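Local coordinates for protein arsenite methyltransferase (Chlamydomonas reinhardtii, PDB 5EVJ) that methylates trivalent arsenic with S-adenosylmethionine as methyl donor, probably giving mono-, di- and trimethylated products, at residues Leu245-Ile250 with Tyr267-Arg272; Gln289-Lys294 with Phe337-Asp342. The protein carries 15 engineered substitutions. One frame throughout, in Å; residues are numbered along the deposited sequence.

The chain first builds the mixed sheet of the methyltransferase domain. Contact 1 (245-250 with 267-272) joins the last two strands of that sheet and closes a short loop carrying helix 256-261. Contact 2 opens only after contact 1 has closed. It pairs 289-294 with 337-342 and closes a longer loop of 42 residues, which holds strands 303-305, 310-313 and 318-320 and helix 322-329. The two loops follow in series, neither nested nor crossed. Contact 1 completes one edge of the methyltransferase sheet, and contact 2 ties together a small C-terminal sheet. Their centres lie about 27 Å apart and they do not touch.

Contact 1 of 2, residues Leu245-Ile250 with Tyr267-Arg272. Engineered in segment 245-250: Ala247 (natural residue Cys).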
loop_
_atom_site.group_PDB
_atom_site.type_symbol
_atom_site.label_atom_id
_atom_site.label_comp_id
_atom_site.label_asym_id
_atom_site.label_seq_id
_atom_site.Cartn_x
_atom_site.Cartn_y
_atom_site.Cartn_z
ATOM N N LEU A 245 -3.317 -7.170 3.696
ATOM C CA LEU A 245 -3.476 -7.965 2.479
ATOM C C LEU A 245 -2.693 -9.267 2.619
ATOM O O LEU A 245 -3.166 -10.320 2.228
ATOM C CB LEU A 245 -2.981 -7.171 1.236
ATOM C CG LEU A 245 -2.956 -7.976 -0.097
ATOM C CD1 LEU A 245 -4.340 -8.524 -0.450
ATOM C CD2 LEU A 245 -2.369 -7.238 -1.284
ATOM N N GLU A 246 -1.490 -9.195 3.193
ATOM C CA GLU A 246 -0.702 -10.377 3.458
ATOM C C GLU A 246 0.474 -10.099 4.412
ATOM O O GLU A 246 0.995 -8.978 4.512
ATOM C CB GLU A 246 -0.162 -10.977 2.174
ATOM C CG GLU A 246 0.994 -10.199 1.566
ATOM C CD GLU A 246 1.264 -10.656 0.139
ATOM O OE1 GLU A 246 1.732 -11.806 -0.058
ATOM O OE2 GLU A 246 0.992 -9.870 -0.793
ATOM N N ALA A 247 0.845 -11.136 5.139
ATOM C CA ALA A 247 1.852 -11.005 6.164
ATOM C C ALA A 247 2.746 -12.221 6.056
ATOM O O ALA A 247 2.286 -13.346 5.814
ATOM C CB ALA A 247 1.208 -10.933 7.545
ATOM N N GLU A 248 4.025 -11.974 6.201
ATOM C CA GLU A 248 4.986 -13.039 6.307
ATOM C C GLU A 248 5.868 -12.799 7.551
ATOM O O GLU A 248 6.467 -11.715 7.723
ATOM C CB GLU A 248 5.812 -13.191 4.997
ATOM C CG GLU A 248 5.140 -13.948 3.824
ATOM C CD GLU A 248 4.391 -15.255 4.200
ATOM O OE1 GLU A 248 4.877 -16.021 5.071
ATOM O OE2 GLU A 248 3.305 -15.540 3.613
ATOM N N GLU A 249 5.918 -13.802 8.425
ATOM C CA GLU A 249 6.812 -13.739 9.559
ATOM C C GLU A 249 8.212 -13.733 9.026
ATOM O O GLU A 249 8.536 -14.518 8.152
ATOM C CB GLU A 249 6.612 -14.901 10.548
ATOM C CG GLU A 249 7.639 -14.856 11.696
ATOM C CD GLU A 249 7.239 -15.621 12.953
ATOM O OE1 GLU A 249 6.258 -16.438 12.931
ATOM O OE2 GLU A 249 7.909 -15.368 13.996
ATOM N N ILE A 250 9.002 -12.795 9.531
ATOM C CA ILE A 250 10.371 -12.575 9.167
ATOM C C ILE A 250 11.204 -13.341 10.193
ATOM O O ILE A 250 11.244 -12.969 11.368
ATOM C CB ILE A 250 10.631 -11.073 9.309
ATOM C CG1 ILE A 250 10.290 -10.367 8.003
ATOM C CG2 ILE A 250 12.080 -10.750 9.672
ATOM C CD1 ILE A 250 10.457 -8.861 8.103
ATOM N N TYR A 267 6.955 -9.170 11.415
ATOM C CA TYR A 267 6.245 -9.387 10.155
ATOM C C TYR A 267 6.513 -8.315 9.090
ATOM O O TYR A 267 6.746 -7.120 9.362
ATOM C CB TYR A 267 4.721 -9.479 10.390
ATOM C CG TYR A 267 4.440 -10.536 11.413
ATOM C CD1 TYR A 267 4.711 -10.307 12.756
ATOM C CD2 TYR A 267 4.013 -11.790 11.028
ATOM C CE1 TYR A 267 4.511 -11.282 13.701
ATOM C CE2 TYR A 267 3.762 -12.768 11.949
ATOM C CZ TYR A 267 4.023 -12.509 13.286
ATOM O OH TYR A 267 3.837 -13.494 14.220
ATOM N N SER A 268 6.447 -8.799 7.879
ATOM C CA SER A 268 6.419 -8.005 6.699
ATOM C C SER A 268 4.930 -7.998 6.433
ATOM O O SER A 268 4.344 -9.052 6.190
ATOM C CB SER A 268 7.110 -8.816 5.574
ATOM O OG SER A 268 7.012 -8.163 4.331
ATOM N N ILE A 269 4.308 -6.830 6.503
ATOM C CA ILE A 269 2.844 -6.744 6.228
ATOM C C ILE A 269 2.574 -5.689 5.153
ATOM O O ILE A 269 3.160 -4.578 5.179
ATOM C CB ILE A 269 2.011 -6.334 7.463
ATOM C CG1 ILE A 269 2.299 -7.241 8.682
ATOM C CG2 ILE A 269 0.505 -6.290 7.135
ATOM C CD1 ILE A 269 1.575 -6.766 9.962
ATOM N N THR A 270 1.673 -6.044 4.233
ATOM C CA THR A 270 1.197 -5.138 3.206
ATOM C C THR A 270 -0.184 -4.762 3.678
ATOM O O THR A 270 -1.082 -5.607 3.811
ATOM C CB THR A 270 1.121 -5.775 1.765
ATOM O OG1 THR A 270 2.418 -6.140 1.290
ATOM C CG2 THR A 270 0.576 -4.736 0.751
ATOM N N TYR A 271 -0.349 -3.473 3.867
ATOM C CA TYR A 271 -1.574 -2.891 4.363
ATOM C C TYR A 271 -2.298 -2.148 3.271
ATOM O O TYR A 271 -1.648 -1.548 2.374
ATOM C CB TYR A 271 -1.257 -1.861 5.514
ATOM C CG TYR A 271 -1.228 -2.530 6.873
ATOM C CD1 TYR A 271 -2.377 -3.108 7.418
ATOM C CD2 TYR A 271 -0.042 -2.574 7.620
ATOM C CE1 TYR A 271 -2.360 -3.709 8.685
ATOM C CE2 TYR A 271 0.011 -3.154 8.867
ATOM C CZ TYR A 271 -1.141 -3.764 9.386
ATOM O OH TYR A 271 -1.038 -4.381 10.601
ATOM N N ARG A 272 -3.620 -2.089 3.427
ATOM C CA ARG A 272 -4.496 -1.385 2.551
ATOM C C ARG A 272 -5.257 -0.317 3.320
ATOM O O ARG A 272 -6.048 -0.626 4.221
ATOM C CB ARG A 272 -5.443 -2.345 1.865
ATOM C CG ARG A 272 -4.668 -3.461 1.158
ATOM C CD ARG A 272 -5.618 -4.153 0.166
ATOM N NE ARG A 272 -5.846 -3.376 -1.062
ATOM C CZ ARG A 272 -6.213 -3.878 -2.251
ATOM N NH1 ARG A 272 -6.460 -5.168 -2.400
ATOM N NH2 ARG A 272 -6.320 -3.069 -3.340
#
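Strands 245-249 and 267-272 run antiparallel, at 170°, and four backbone hydrogen bonds join them from Leu245-Thr270 to Glu248-Ser268. Glu248 and Ser268 bond in both directions, each at 2.9 Å between N and O. Thr270 N donates to Glu246 O, but Thr270 O takes its bond from Leu245 N at 2.7 Å. Leu245 and Glu246 thus both stand opposite Thr270, which makes a beta bulge. Ala247 CA also lies 3.2 Å from Ser268 O in a CA-H...O contact.

Tyr267 and Glu249 share one face with Ala247 and Ile269. The Tyr267 ring has CG beside its own backbone N (chi1 -55°). It lies against Glu249, with CD2 3.7 Å from Glu249 CA and CE2 3.8 Å from Glu249 CB. The two side chains cross obliquely, and the carboxylate plane is turned 31° from the ring plane. The carboxylate itself is held by a salt bridge to Arg265. An alanine in place of Tyr267 would probably leave Glu249 CA and CB without the ring that covers them and open a gap on this face. Next along this face, the engineered Ala247 places CB 4.0 Å from Ile269 CG1.

Ile250 CD1 reaches Ser268 at one end, 4.2 Å from its CB. At the bulge, Leu245 CB rests 4.1 Å from Arg272 CG. The guanidinium of Arg272 forms a salt bridge to Glu194 and hydrogen bonds to Leu306 O and Tyr304 OH.

These are the last two strands at one end of a class I methyltransferase sheet, in the order 3-2-1-4-5-7-6. Strand 243-249 is the edge, and 266-274 links it to 193-202. All four hydrogen bonds across the pair are main-chain bonds, while Glu249 and Arg272 are drawn to partners outside, so the charged ends add little to the bonding between the strands.

Contact 2 of 2, residues Gln289-Lys294 with Phe337-Asp342; sequences QVAVYK and FTIIGD
Val290 pairs with Ile340 and Val292 with Thr338 through four backbone hydrogen bonds, two to each pair. Strands 289-293 and 337-340 run antiparallel at 162°. The shortest bonds, Ile340 N to Val290 O and Thr338 N to Val292 O, are both 2.7 Å.

Aromatic contact lies at the Tyr293 end. Tyr293 CD1 sits 3.4 Å above one face of the Phe337 ring, offset toward its rim, and the planes meet at 43°. Tyr293 CG stands anti to the backbone N (chi1 173°), which brings it within 3.9 Å of Phe337 CE2. Its OH bonds to His300 O and Ile297 N. Phe312 meets Phe337 edge-to-face.

Apolar contacts lie on both faces. Val290 and Ile340 lie side by side, CB to CB 4.0 Å, and Ile340 CD1 reaches Val292 CG2 at 4.1 Å. On the face of Tyr293, Ile339 CD1 touches Ala291 CB, and helix 322-329 packs there through Val328. The aliphatic chain of Lys294 passes the Thr338 hydroxyl at about a right angle, with CD 3.7 Å from OG1.

One polar link is a water: Gln289 NE2 donates to it at 2.9 Å, and it bonds weakly to Gly341 O.

Steric fit matters at Gly341. Its backbone angles would jam a CB against the Ile340 carbonyl, and the CB would also crowd Gln289 CA.

This is an antiparallel strand pair in a small three-stranded C-terminal sheet, with 289-293 central and 337-340 at one edge.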
loop_
_atom_site.group_PDB
_atom_site.type_symbol
_atom_site.label_atom_id
_atom_site.label_comp_id
_atom_site.label_asym_id
_atom_site.label_seq_id
_atom_site.Cartn_x
_atom_site.Cartn_y
_atom_site.Cartn_z
ATOM N N GLN A 289 -25.706 -5.171 2.353
ATOM C CA GLN A 289 -25.221 -5.091 1.010
ATOM C C GLN A 289 -24.643 -6.422 0.524
ATOM O O GLN A 289 -24.165 -7.264 1.330
ATOM C CB GLN A 289 -24.202 -3.960 0.865
ATOM C CG GLN A 289 -24.747 -2.566 1.134
ATOM C CD GLN A 289 -23.614 -1.644 1.609
ATOM O OE1 GLN A 289 -22.953 -1.902 2.619
ATOM N NE2 GLN A 289 -23.319 -0.651 0.815
ATOM N N VAL A 290 -24.648 -6.579 -0.804
ATOM C CA VAL A 290 -23.963 -7.743 -1.463
ATOM C C VAL A 290 -23.001 -7.246 -2.511
ATOM O O VAL A 290 -23.390 -6.375 -3.297
ATOM C CB VAL A 290 -25.054 -8.595 -2.179
ATOM C CG1 VAL A 290 -24.460 -9.727 -3.040
ATOM C CG2 VAL A 290 -26.061 -9.106 -1.128
ATOM N N ALA A 291 -21.819 -7.858 -2.582
ATOM C CA ALA A 291 -20.782 -7.557 -3.581
ATOM C C ALA A 291 -20.547 -8.712 -4.591
ATOM O O ALA A 291 -20.582 -9.928 -4.229
ATOM C CB ALA A 291 -19.443 -7.202 -2.899
ATOM N N VAL A 292 -20.343 -8.349 -5.860
ATOM C CA VAL A 292 -20.095 -9.358 -6.841
ATOM C C VAL A 292 -18.931 -8.803 -7.577
ATOM O O VAL A 292 -18.993 -7.652 -8.130
ATOM C CB VAL A 292 -21.305 -9.567 -7.826
ATOM C CG1 VAL A 292 -21.108 -10.782 -8.752
ATOM C CG2 VAL A 292 -22.611 -9.688 -7.070
ATOM N N TYR A 293 -17.853 -9.578 -7.527
ATOM C CA TYR A 293 -16.741 -9.303 -8.344
ATOM C C TYR A 293 -16.957 -9.813 -9.730
ATOM O O TYR A 293 -17.309 -10.970 -9.918
ATOM C CB TYR A 293 -15.562 -9.899 -7.734
ATOM C CG TYR A 293 -14.384 -9.789 -8.640
ATOM C CD1 TYR A 293 -13.891 -8.525 -9.014
ATOM C CD2 TYR A 293 -13.704 -10.962 -9.076
ATOM C CE1 TYR A 293 -12.771 -8.416 -9.838
ATOM C CE2 TYR A 293 -12.567 -10.849 -9.896
ATOM C CZ TYR A 293 -12.097 -9.575 -10.283
ATOM O OH TYR A 293 -10.976 -9.432 -11.101
ATOM N N LYS A 294 -16.795 -8.929 -10.712
ATOM C CA LYS A 294 -17.159 -9.209 -12.104
ATOM C C LYS A 294 -16.037 -9.884 -12.919
ATOM O O LYS A 294 -16.235 -10.226 -14.081
ATOM C CB LYS A 294 -17.695 -7.923 -12.853
ATOM C CG LYS A 294 -19.082 -7.494 -12.429
ATOM C CD LYS A 294 -19.596 -6.303 -13.261
ATOM C CE LYS A 294 -18.967 -5.031 -12.723
ATOM N NZ LYS A 294 -19.754 -3.809 -13.036
ATOM N N PHE A 337 -16.870 -4.275 -9.766
ATOM C CA PHE A 337 -17.729 -4.869 -8.749
ATOM C C PHE A 337 -19.124 -4.372 -8.896
ATOM O O PHE A 337 -19.280 -3.239 -9.227
ATOM C CB PHE A 337 -17.276 -4.465 -7.336
ATOM C CG PHE A 337 -16.069 -5.194 -6.927
ATOM C CD1 PHE A 337 -14.832 -4.712 -7.257
ATOM C CD2 PHE A 337 -16.184 -6.425 -6.219
ATOM C CE1 PHE A 337 -13.678 -5.406 -6.893
ATOM C CE2 PHE A 337 -15.033 -7.132 -5.846
ATOM C CZ PHE A 337 -13.778 -6.655 -6.189
ATOM N N THR A 338 -20.124 -5.186 -8.550
ATOM C CA THR A 338 -21.495 -4.716 -8.414
ATOM C C THR A 338 -21.806 -4.804 -6.943
ATOM O O THR A 338 -21.502 -5.815 -6.278
ATOM C CB THR A 338 -22.477 -5.678 -9.178
ATOM O OG1 THR A 338 -22.004 -5.910 -10.515
ATOM C CG2 THR A 338 -23.961 -5.199 -9.231
ATOM N N ILE A 339 -22.466 -3.764 -6.452
ATOM C CA ILE A 339 -22.984 -3.707 -5.113
ATOM C C ILE A 339 -24.461 -3.748 -5.204
ATOM O O ILE A 339 -25.084 -2.933 -5.886
ATOM C CB ILE A 339 -22.661 -2.342 -4.441
ATOM C CG1 ILE A 339 -21.153 -2.110 -4.422
ATOM C CG2 ILE A 339 -23.038 -2.426 -3.000
ATOM C CD1 ILE A 339 -20.401 -3.228 -3.670
ATOM N N ILE A 340 -25.062 -4.654 -4.462
ATOM C CA ILE A 340 -26.504 -4.648 -4.420
ATOM C C ILE A 340 -26.885 -4.180 -3.044
ATOM O O ILE A 340 -26.423 -4.708 -2.036
ATOM C CB ILE A 340 -27.016 -6.087 -4.654
ATOM C CG1 ILE A 340 -26.763 -6.497 -6.117
ATOM C CG2 ILE A 340 -28.483 -6.147 -4.387
ATOM C CD1 ILE A 340 -26.280 -7.924 -6.314
ATOM N N GLY A 341 -27.780 -3.225 -2.991
ATOM C CA GLY A 341 -28.198 -2.646 -1.736
ATOM C C GLY A 341 -27.636 -1.258 -1.592
ATOM O O GLY A 341 -27.066 -0.698 -2.524
ATOM N N ASP A 342 -27.811 -0.678 -0.409
ATOM C CA ASP A 342 -27.199 0.583 -0.088
ATOM C C ASP A 342 -27.221 0.751 1.438
ATOM O O ASP A 342 -27.325 -0.229 2.176
ATOM C CB ASP A 342 -27.937 1.692 -0.826
ATOM C CG ASP A 342 -29.357 1.786 -0.409
ATOM O OD1 ASP A 342 -29.706 1.229 0.668
ATOM O OD2 ASP A 342 -30.133 2.409 -1.145
HETATM O O HOH W 1 -24.158 0.754 -1.542
#